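Local coordinates for protein probable zinc protease PqqL (Escherichia coli, PDB 6OFT) that probably acts as a periplasmic zinc-dependent endopeptidase of the M16 family, this chain being the first half of the protein, at residues 342-355 with 412-425. Sequence-based numbering, arbitrary orientation.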
loop_
_atom_site.group_PDB
_atom_site.type_symbol
_atom_site.label_atom_id
_atom_site.label_comp_id
_atom_site.label_asym_id
_atom_site.label_seq_id
_atom_site.Cartn_x
_atom_site.Cartn_y
_atom_site.Cartn_z
ATOM N N LEU A 342 6.493 -5.096 -25.726
ATOM C CA LEU A 342 6.363 -3.641 -25.591
ATOM C C LEU A 342 6.318 -2.962 -26.969
ATOM O O LEU A 342 5.512 -2.061 -27.171
ATOM C CB LEU A 342 7.486 -3.041 -24.713
ATOM C CG LEU A 342 7.521 -3.414 -23.222
ATOM C CD1 LEU A 342 8.832 -2.968 -22.603
ATOM C CD2 LEU A 342 6.347 -2.806 -22.441
ATOM N N ALA A 343 7.154 -3.423 -27.914
ATOM C CA ALA A 343 7.199 -2.900 -29.279
ATOM C C ALA A 343 5.938 -3.271 -30.083
ATOM O O ALA A 343 5.479 -2.455 -30.884
ATOM C CB ALA A 343 8.442 -3.399 -29.993
ATOM N N THR A 344 5.371 -4.480 -29.858
ATOM C CA THR A 344 4.138 -4.934 -30.528
ATOM C C THR A 344 2.958 -3.989 -30.166
ATOM O O THR A 344 2.198 -3.584 -31.052
ATOM C CB THR A 344 3.869 -6.429 -30.226
ATOM O OG1 THR A 344 4.987 -7.193 -30.682
ATOM C CG2 THR A 344 2.612 -6.955 -30.914
ATOM N N ILE A 345 2.839 -3.626 -28.869
ATOM C CA ILE A 345 1.812 -2.705 -28.348
ATOM C C ILE A 345 2.083 -1.291 -28.893
ATOM O O ILE A 345 1.132 -0.570 -29.218
ATOM C CB ILE A 345 1.726 -2.734 -26.800
ATOM C CG1 ILE A 345 1.497 -4.170 -26.274
ATOM C CG2 ILE A 345 0.622 -1.787 -26.293
ATOM C CD1 ILE A 345 1.868 -4.390 -24.768
ATOM N N ASP A 346 3.379 -0.895 -29.004
ATOM C CA ASP A 346 3.745 0.417 -29.568
ATOM C C ASP A 346 3.194 0.565 -30.994
ATOM O O ASP A 346 2.672 1.619 -31.354
ATOM C CB ASP A 346 5.274 0.598 -29.635
ATOM C CG ASP A 346 6.000 0.900 -28.344
ATOM O OD1 ASP A 346 5.336 1.286 -27.359
ATOM O OD2 ASP A 346 7.241 0.763 -28.321
ATOM N N GLN A 347 3.324 -0.502 -31.793
ATOM C CA GLN A 347 2.937 -0.530 -33.193
ATOM C C GLN A 347 1.442 -0.771 -33.459
ATOM O O GLN A 347 0.916 -0.166 -34.392
ATOM C CB GLN A 347 3.796 -1.553 -33.950
ATOM C CG GLN A 347 5.249 -1.092 -34.180
ATOM C CD GLN A 347 6.190 -2.182 -34.668
ATOM O OE1 GLN A 347 5.800 -3.136 -35.347
ATOM N NE2 GLN A 347 7.473 -2.053 -34.347
ATOM N N HIS A 348 0.750 -1.633 -32.668
ATOM C CA HIS A 348 -0.653 -1.973 -32.953
ATOM C C HIS A 348 -1.648 -1.822 -31.792
ATOM O O HIS A 348 -2.846 -1.994 -32.015
ATOM C CB HIS A 348 -0.741 -3.401 -33.520
ATOM C CG HIS A 348 0.155 -3.620 -34.696
ATOM N ND1 HIS A 348 -0.200 -3.194 -35.958
ATOM C CD2 HIS A 348 1.399 -4.151 -34.745
ATOM C CE1 HIS A 348 0.822 -3.498 -36.738
ATOM N NE2 HIS A 348 1.812 -4.062 -36.047
ATOM N N GLY A 349 -1.161 -1.508 -30.592
ATOM C CA GLY A 349 -2.000 -1.344 -29.411
ATOM C C GLY A 349 -2.784 -2.590 -29.058
ATOM O O GLY A 349 -2.293 -3.712 -29.225
ATOM N N PHE A 350 -4.019 -2.402 -28.597
ATOM C CA PHE A 350 -4.883 -3.523 -28.232
ATOM C C PHE A 350 -6.088 -3.564 -29.132
ATOM O O PHE A 350 -6.520 -2.521 -29.610
ATOM C CB PHE A 350 -5.274 -3.456 -26.740
ATOM C CG PHE A 350 -4.073 -3.483 -25.820
ATOM C CD1 PHE A 350 -3.413 -4.677 -25.545
ATOM C CD2 PHE A 350 -3.580 -2.313 -25.260
ATOM C CE1 PHE A 350 -2.285 -4.700 -24.722
ATOM C CE2 PHE A 350 -2.456 -2.338 -24.429
ATOM C CZ PHE A 350 -1.829 -3.533 -24.150
ATOM N N SER A 351 -6.615 -4.764 -29.403
ATOM C CA SER A 351 -7.787 -4.903 -30.274
ATOM C C SER A 351 -9.058 -4.648 -29.485
ATOM O O SER A 351 -9.037 -4.719 -28.256
ATOM C CB SER A 351 -7.836 -6.296 -30.893
ATOM O OG SER A 351 -8.102 -7.282 -29.912
ATOM N N ALA A 352 -10.168 -4.391 -30.196
ATOM C CA ALA A 352 -11.492 -4.190 -29.611
ATOM C C ALA A 352 -11.945 -5.453 -28.845
ATOM O O ALA A 352 -12.554 -5.319 -27.791
ATOM C CB ALA A 352 -12.497 -3.836 -30.699
ATOM N N GLU A 353 -11.607 -6.667 -29.345
ATOM C CA GLU A 353 -11.958 -7.938 -28.688
ATOM C C GLU A 353 -11.202 -8.115 -27.384
ATOM O O GLU A 353 -11.775 -8.631 -26.426
ATOM C CB GLU A 353 -11.714 -9.173 -29.582
ATOM C CG GLU A 353 -12.204 -9.061 -31.017
ATOM C CD GLU A 353 -11.186 -8.422 -31.940
ATOM O OE1 GLU A 353 -10.147 -9.066 -32.213
ATOM O OE2 GLU A 353 -11.414 -7.267 -32.366
ATOM N N GLU A 354 -9.907 -7.721 -27.356
ATOM C CA GLU A 354 -9.045 -7.821 -26.183
ATOM C C GLU A 354 -9.564 -6.926 -25.044
ATOM O O GLU A 354 -9.598 -7.360 -23.890
ATOM C CB GLU A 354 -7.622 -7.399 -26.541
ATOM C CG GLU A 354 -6.713 -8.493 -27.071
ATOM C CD GLU A 354 -5.305 -7.972 -27.281
ATOM O OE1 GLU A 354 -4.367 -8.499 -26.644
ATOM O OE2 GLU A 354 -5.148 -7.008 -28.063
ATOM N N LEU A 355 -9.962 -5.676 -25.381
ATOM C CA LEU A 355 -10.518 -4.708 -24.425
ATOM C C LEU A 355 -11.911 -5.157 -23.954
ATOM O O LEU A 355 -12.188 -5.096 -22.755
ATOM C CB LEU A 355 -10.551 -3.275 -25.018
ATOM C CG LEU A 355 -11.085 -2.152 -24.083
ATOM C CD1 LEU A 355 -10.297 -2.086 -22.740
ATOM C CD2 LEU A 355 -11.067 -0.803 -24.787
ATOM N N ILE A 412 -13.721 4.366 -22.036
ATOM C CA ILE A 412 -12.406 3.740 -22.260
ATOM C C ILE A 412 -12.447 2.995 -23.583
ATOM O O ILE A 412 -13.242 2.071 -23.750
ATOM C CB ILE A 412 -11.980 2.848 -21.065
ATOM C CG1 ILE A 412 -11.972 3.683 -19.753
ATOM C CG2 ILE A 412 -10.607 2.157 -21.332
ATOM C CD1 ILE A 412 -11.880 2.877 -18.488
ATOM N N THR A 413 -11.633 3.433 -24.547
ATOM C CA THR A 413 -11.606 2.823 -25.880
ATOM C C THR A 413 -10.215 2.334 -26.216
ATOM O O THR A 413 -9.261 2.619 -25.496
ATOM C CB THR A 413 -12.102 3.809 -26.960
ATOM O OG1 THR A 413 -11.231 4.939 -27.003
ATOM C CG2 THR A 413 -13.560 4.234 -26.769
ATOM N N VAL A 414 -10.100 1.606 -27.336
ATOM C CA VAL A 414 -8.839 1.139 -27.886
ATOM C C VAL A 414 -8.008 2.390 -28.256
ATOM O O VAL A 414 -6.794 2.392 -28.069
ATOM C CB VAL A 414 -9.158 0.219 -29.090
ATOM C CG1 VAL A 414 -8.112 0.312 -30.191
ATOM C CG2 VAL A 414 -9.352 -1.220 -28.618
ATOM N N GLN A 415 -8.691 3.475 -28.696
ATOM C CA GLN A 415 -8.065 4.760 -29.046
ATOM C C GLN A 415 -7.623 5.540 -27.813
ATOM O O GLN A 415 -6.543 6.139 -27.839
ATOM C CB GLN A 415 -8.995 5.624 -29.927
ATOM C CG GLN A 415 -9.220 5.034 -31.326
ATOM C CD GLN A 415 -10.312 3.993 -31.366
ATOM O OE1 GLN A 415 -11.061 3.784 -30.406
ATOM N NE2 GLN A 415 -10.421 3.302 -32.480
ATOM N N SER A 416 -8.437 5.543 -26.736
ATOM C CA SER A 416 -8.070 6.269 -25.506
ATOM C C SER A 416 -6.866 5.606 -24.819
ATOM O O SER A 416 -5.986 6.294 -24.292
ATOM C CB SER A 416 -9.267 6.428 -24.565
ATOM O OG SER A 416 -9.600 5.248 -23.850
ATOM N N LEU A 417 -6.805 4.272 -24.886
ATOM C CA LEU A 417 -5.697 3.498 -24.336
ATOM C C LEU A 417 -4.417 3.631 -25.182
ATOM O O LEU A 417 -3.317 3.590 -24.624
ATOM C CB LEU A 417 -6.091 2.024 -24.168
ATOM C CG LEU A 417 -7.155 1.700 -23.110
ATOM C CD1 LEU A 417 -7.328 0.211 -22.983
ATOM C CD2 LEU A 417 -6.810 2.299 -21.721
ATOM N N ALA A 418 -4.552 3.786 -26.515
ATOM C CA ALA A 418 -3.407 3.954 -27.423
ATOM C C ALA A 418 -2.748 5.288 -27.117
ATOM O O ALA A 418 -1.521 5.372 -27.119
ATOM C CB ALA A 418 -3.856 3.897 -28.883
ATOM N N GLU A 419 -3.562 6.312 -26.784
ATOM C CA GLU A 419 -3.089 7.638 -26.393
ATOM C C GLU A 419 -2.287 7.566 -25.097
ATOM O O GLU A 419 -1.178 8.114 -25.037
ATOM C CB GLU A 419 -4.262 8.605 -26.225
ATOM C CG GLU A 419 -3.841 10.061 -26.312
ATOM C CD GLU A 419 -4.696 11.004 -25.495
ATOM O OE1 GLU A 419 -5.943 10.912 -25.577
ATOM O OE2 GLU A 419 -4.113 11.843 -24.772
ATOM N N LYS A 420 -2.836 6.870 -24.079
ATOM C CA LYS A 420 -2.223 6.684 -22.769
ATOM C C LYS A 420 -0.942 5.859 -22.846
ATOM O O LYS A 420 0.030 6.169 -22.133
ATOM C CB LYS A 420 -3.217 6.045 -21.791
ATOM C CG LYS A 420 -3.979 7.057 -20.966
ATOM C CD LYS A 420 -3.728 6.850 -19.477
ATOM C CE LYS A 420 -4.771 7.474 -18.577
ATOM N NZ LYS A 420 -5.004 8.918 -18.867
ATOM N N TRP A 421 -0.936 4.812 -23.704
ATOM C CA TRP A 421 0.243 3.982 -23.938
ATOM C C TRP A 421 1.370 4.817 -24.570
ATOM O O TRP A 421 2.519 4.733 -24.126
ATOM C CB TRP A 421 -0.074 2.784 -24.827
ATOM C CG TRP A 421 1.117 1.891 -25.021
ATOM C CD1 TRP A 421 1.984 1.889 -26.077
ATOM C CD2 TRP A 421 1.600 0.906 -24.099
ATOM N NE1 TRP A 421 2.957 0.938 -25.887
ATOM C CE2 TRP A 421 2.756 0.329 -24.672
ATOM C CE3 TRP A 421 1.110 0.384 -22.885
ATOM C CZ2 TRP A 421 3.448 -0.727 -24.061
ATOM C CZ3 TRP A 421 1.821 -0.631 -22.261
ATOM C CH2 TRP A 421 2.979 -1.171 -22.846
ATOM N N GLN A 422 1.046 5.619 -25.600
ATOM C CA GLN A 422 2.044 6.478 -26.235
ATOM C C GLN A 422 2.626 7.493 -25.246
ATOM O O GLN A 422 3.832 7.748 -25.280
ATOM C CB GLN A 422 1.496 7.161 -27.489
ATOM C CG GLN A 422 2.605 7.544 -28.464
ATOM C CD GLN A 422 2.164 8.568 -29.470
ATOM O OE1 GLN A 422 2.308 9.770 -29.256
ATOM N NE2 GLN A 422 1.627 8.116 -30.590
ATOM N N GLN A 423 1.791 8.042 -24.346
ATOM C CA GLN A 423 2.240 8.987 -23.310
ATOM C C GLN A 423 3.184 8.322 -22.301
ATOM O O GLN A 423 4.221 8.901 -21.961
ATOM C CB GLN A 423 1.046 9.614 -22.594
ATOM C CG GLN A 423 0.337 10.668 -23.438
ATOM C CD GLN A 423 -1.024 11.024 -22.890
ATOM O OE1 GLN A 423 -1.604 10.303 -22.071
ATOM N NE2 GLN A 423 -1.570 12.146 -23.348
ATOM N N LEU A 424 2.825 7.122 -21.871
ATOM C CA LEU A 424 3.627 6.331 -20.909
ATOM C C LEU A 424 4.974 5.993 -21.542
ATOM O O LEU A 424 5.948 6.146 -20.889
ATOM C CB LEU A 424 2.897 5.044 -20.533
ATOM C CG LEU A 424 3.677 4.073 -19.657
ATOM C CD1 LEU A 424 3.923 4.652 -18.284
ATOM C CD2 LEU A 424 2.974 2.745 -19.539
ATOM N N ARG A 425 4.987 5.639 -22.796
ATOM C CA ARG A 425 6.226 5.234 -23.496
ATOM C C ARG A 425 7.147 6.440 -23.766
ATOM O O ARG A 425 8.301 6.210 -24.026
ATOM C CB ARG A 425 5.868 4.423 -24.744
ATOM C CG ARG A 425 5.196 3.091 -24.456
ATOM C CD ARG A 425 6.177 2.080 -23.916
ATOM N NE ARG A 425 6.904 1.449 -24.991
ATOM C CZ ARG A 425 8.056 0.826 -24.859
ATOM N NH1 ARG A 425 8.634 0.723 -23.682
ATOM N NH2 ARG A 425 8.626 0.301 -25.909
HETATM O O HOH W 1 -4.975 0.401 -27.781
#
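Trp421 and Arg425, one turn apart on helix 414-425, both reach Asp346 near the end of helix 331-348. This is helix packing in the second alpha/beta domain of this M16 protease chain, away from the predicted zinc site. Arg425 grips Asp346 side-on: NE donates to the syn lone pair of OD1, and Arg425 NH2 meets Asp346 OD2 at 2.8 Å in a salt bridge. Carboxylate and guanidinium are nearly coplanar, their planes 23° apart. Trp421 NE1 also donates to Asp346 OD1 (2.8 Å), on the anti side but tilted from the carboxylate plane; this bond is bent, at 147°. Trp421 CG lies anti to the backbone N (chi1 -177°), which carries the indole across to Ile345. There Ile345 CG2 sits over one ring face, 3.5 Å from the centroid of the five-membered ring, a CH-pi contact. Arg425 CG lies over the opposite face, offset toward the rim. A leucine in place of Trp421 would probably leave Asp346 OD1 with one donor fewer and Ile345 CG2 without its aromatic face. Farther along, Leu355 CD1 meets Leu417 CD1 tip to tip at 3.8 Å. Capping boxes, Ser351 with Glu354 and Thr413 with Ser416, start helices 352-371 and 414-425. One water bridges the two backbones: it accepts from Phe350 N (3.1 Å) and donates to Val414 O (2.7 Å).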